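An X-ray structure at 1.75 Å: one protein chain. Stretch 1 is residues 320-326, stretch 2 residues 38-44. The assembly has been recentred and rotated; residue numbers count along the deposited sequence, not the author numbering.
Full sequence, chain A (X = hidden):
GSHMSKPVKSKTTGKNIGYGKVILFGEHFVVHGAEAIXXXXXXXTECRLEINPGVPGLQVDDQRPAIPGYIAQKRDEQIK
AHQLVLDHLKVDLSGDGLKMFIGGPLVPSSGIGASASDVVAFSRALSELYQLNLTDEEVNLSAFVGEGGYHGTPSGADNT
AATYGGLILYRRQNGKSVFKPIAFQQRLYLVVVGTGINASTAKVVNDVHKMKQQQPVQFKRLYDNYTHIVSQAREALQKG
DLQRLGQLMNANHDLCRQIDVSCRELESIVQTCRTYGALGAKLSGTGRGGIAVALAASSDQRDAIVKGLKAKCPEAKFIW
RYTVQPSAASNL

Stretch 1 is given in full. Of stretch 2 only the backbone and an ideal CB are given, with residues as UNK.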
# COMPACT_ATOMS: atom_id res chain seq x y z
N TRP A 320 4.12 -10.12 9.04
CA TRP A 320 4.68 -10.32 7.73
C TRP A 320 6.09 -9.73 7.68
O TRP A 320 6.38 -8.72 8.33
CB TRP A 320 3.79 -9.67 6.66
CG TRP A 320 2.36 -10.15 6.72
CD1 TRP A 320 1.90 -11.44 6.58
CD2 TRP A 320 1.20 -9.33 6.95
NE1 TRP A 320 0.53 -11.47 6.70
CE2 TRP A 320 0.07 -10.20 6.94
CE3 TRP A 320 0.99 -7.96 7.18
CZ2 TRP A 320 -1.24 -9.73 7.12
CZ3 TRP A 320 -0.31 -7.50 7.37
CH2 TRP A 320 -1.41 -8.38 7.34
N ARG A 321 6.97 -10.40 6.95
CA ARG A 321 8.29 -9.86 6.65
C ARG A 321 8.22 -9.34 5.24
O ARG A 321 8.06 -10.10 4.29
CB ARG A 321 9.38 -10.93 6.73
CG ARG A 321 9.45 -11.64 8.06
CD ARG A 321 10.40 -12.82 8.07
NE ARG A 321 10.16 -13.70 9.21
CZ ARG A 321 11.02 -13.85 10.21
NH1 ARG A 321 12.17 -13.18 10.20
NH2 ARG A 321 10.74 -14.67 11.22
N TYR A 322 8.30 -8.03 5.10
CA TYR A 322 8.26 -7.41 3.79
C TYR A 322 9.55 -6.63 3.59
O TYR A 322 10.25 -6.33 4.56
CB TYR A 322 7.03 -6.50 3.66
CG TYR A 322 5.68 -7.24 3.52
CD1 TYR A 322 4.49 -6.66 3.95
CD2 TYR A 322 5.62 -8.51 2.95
CE1 TYR A 322 3.24 -7.33 3.81
CE2 TYR A 322 4.40 -9.19 2.81
CZ TYR A 322 3.21 -8.59 3.23
OH TYR A 322 2.00 -9.23 3.08
N THR A 323 9.90 -6.33 2.35
CA THR A 323 11.12 -5.54 2.08
C THR A 323 10.90 -4.46 1.03
O THR A 323 10.04 -4.57 0.15
CB THR A 323 12.32 -6.41 1.62
OG1 THR A 323 12.01 -7.02 0.36
CG2 THR A 323 12.59 -7.60 2.56
N VAL A 324 11.69 -3.40 1.14
CA VAL A 324 11.78 -2.41 0.11
C VAL A 324 13.14 -2.51 -0.56
O VAL A 324 14.19 -2.55 0.09
CB VAL A 324 11.56 -0.99 0.64
CG1 VAL A 324 11.59 0.00 -0.52
CG2 VAL A 324 10.25 -0.91 1.40
N GLN A 325 13.10 -2.56 -1.89
CA GLN A 325 14.28 -2.74 -2.69
C GLN A 325 14.97 -1.40 -2.93
O GLN A 325 14.30 -0.39 -3.12
CB GLN A 325 13.87 -3.37 -4.01
CG GLN A 325 14.99 -4.09 -4.71
CD GLN A 325 14.59 -4.53 -6.09
OE1 GLN A 325 15.45 -4.80 -6.93
NE2 GLN A 325 13.27 -4.59 -6.34
N PRO A 326 16.31 -1.39 -2.91
CA PRO A 326 17.07 -0.19 -3.26
C PRO A 326 16.87 0.16 -4.72
O PRO A 326 16.78 -0.73 -5.56
CB PRO A 326 18.53 -0.61 -3.04
CG PRO A 326 18.45 -1.82 -2.17
CD PRO A 326 17.20 -2.51 -2.54
N UNK A 38 5.92 7.01 0.79
CA UNK A 38 5.25 5.74 0.60
C UNK A 38 6.22 4.73 0.01
O UNK A 38 7.09 5.07 -0.82
CB UNK A 38 4.02 5.90 -0.30
N UNK A 39 6.09 3.49 0.45
CA UNK A 39 7.02 2.47 0.05
C UNK A 39 6.27 1.39 -0.70
O UNK A 39 5.36 0.76 -0.14
CB UNK A 39 7.76 1.89 1.26
N UNK A 40 6.63 1.20 -1.96
CA UNK A 40 6.13 0.07 -2.74
C UNK A 40 7.04 -1.12 -2.48
O UNK A 40 8.22 -1.10 -2.87
CB UNK A 40 6.07 0.40 -4.23
N UNK A 41 6.50 -2.16 -1.86
CA UNK A 41 7.31 -3.27 -1.36
C UNK A 41 7.57 -4.33 -2.45
O UNK A 41 6.92 -4.31 -3.51
CB UNK A 41 6.62 -3.92 -0.16
N UNK A 42 8.52 -5.23 -2.22
CA UNK A 42 8.89 -6.22 -3.25
C UNK A 42 7.77 -7.21 -3.48
O UNK A 42 7.61 -7.74 -4.58
CB UNK A 42 10.16 -6.97 -2.85
N UNK A 43 7.06 -7.49 -2.39
CA UNK A 43 6.02 -8.51 -2.34
C UNK A 43 4.83 -8.05 -3.16
O UNK A 43 4.47 -6.89 -3.11
CB UNK A 43 5.60 -8.80 -0.90
N UNK A 44 4.23 -8.96 -3.91
CA UNK A 44 3.39 -8.55 -5.03
C UNK A 44 2.22 -9.47 -5.21
O UNK A 44 2.19 -10.59 -4.67
CB UNK A 44 4.20 -8.49 -6.32

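Position 38 lies beyond the reach of stretch 1. The extended backbone, with phi/psi of -114/143, suits β-branched residues but would accept many others. The deposited residue is Val38.

At position 39 the CA-to-CB bond points toward stretch 1, and the ideal CB already stands 3.8 Å from CG2 of Val324. That methyl offers an apolar surface and no polar partner, so a small apolar side chain is enough to make contact. Ala39 is found, and its CB packs against Val324 CG2 at 3.8 Å.

Position 40 directs its ideal CB away from stretch 1. Its phi/psi of -86/115 is open to any ordinary residue, so the visible atoms do not single one out. The residue is Gly40. Its backbone does the work: water 1 donates to Gly40 O (2.6 Å) and accepts from Gln325 N (3.0 Å), bridging the two stretches.

At position 41 CA-to-CB runs sideways, with the ideal CB 4.6 Å from Tyr322 CB and 5.0 Å from Val324 CG2. A longer aliphatic chain could reach the tyrosine ring; Leu, Ile or Met would be reasonable. Ile41, with chi1 p and chi2 t, uses both branches: CG2 lies 4.1 Å from Val324 CG2, while CD1 sits over one face of the Tyr322 ring, 3.7 Å from its centroid, in a CH-pi contact.

The chain turns a corner at position 42, where phi/psi is -69/-33. Its backbone N donates to Thr323 O at 2.9 Å, a bond any residue but proline could make. The ideal CB points toward stretch 1, 3.7 Å from Thr323 OG1, which favours a short polar side chain such as Ser, Thr or Asn. Ser42 places OG 3.2 Å from Thr323 OG1 in a hydrogen bond.

Position 43 also points toward stretch 1, its ideal CB 3.9 Å from Tyr322 CD2. The backbone N of Thr323, a donor, lies 5.9 Å from the ideal CB of 43, which calls for an acceptor on a side chain long enough to reach it: Glu or Gln. In Glu43, CG passes 3.4 Å from Tyr322 CD2, and OE1 accepts from Thr323 N at 3.0 Å with a nearly straight angle of 168°. Water 2 donates both to Glu43 OE2 (3.0 Å) and to Arg321 O (2.7 Å).

Position 44 is again out of reach, leaving its identity open. Tyr44 occupies it, its OH hydrogen-bonded elsewhere in the structure.

Stretch 2, residues 38-44: VAGISEY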
# COMPACT_ATOMS: atom_id res chain seq x y z
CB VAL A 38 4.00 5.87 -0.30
CG1 VAL A 38 3.30 4.53 -0.44
CG2 VAL A 38 3.03 6.91 0.27
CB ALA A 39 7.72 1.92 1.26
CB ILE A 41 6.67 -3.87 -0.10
CG1 ILE A 41 5.25 -4.38 -0.35
CG2 ILE A 41 6.65 -2.82 1.07
CD1 ILE A 41 4.78 -5.37 0.75
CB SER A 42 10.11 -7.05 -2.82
OG SER A 42 11.26 -6.26 -2.68
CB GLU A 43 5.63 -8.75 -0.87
CG GLU A 43 6.70 -9.52 -0.09
CD GLU A 43 7.93 -8.74 0.37
OE1 GLU A 43 7.98 -7.49 0.34
OE2 GLU A 43 8.90 -9.40 0.80
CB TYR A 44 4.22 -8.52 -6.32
CG TYR A 44 4.82 -9.86 -6.66
CD1 TYR A 44 4.13 -10.75 -7.49
CD2 TYR A 44 6.05 -10.25 -6.13
CE1 TYR A 44 4.66 -12.00 -7.80
CE2 TYR A 44 6.59 -11.50 -6.43
CZ TYR A 44 5.89 -12.37 -7.25
OH TYR A 44 6.41 -13.59 -7.57
O HOH W 1 10.48 -2.29 -3.36
O HOH W 2 8.81 -11.92 2.43
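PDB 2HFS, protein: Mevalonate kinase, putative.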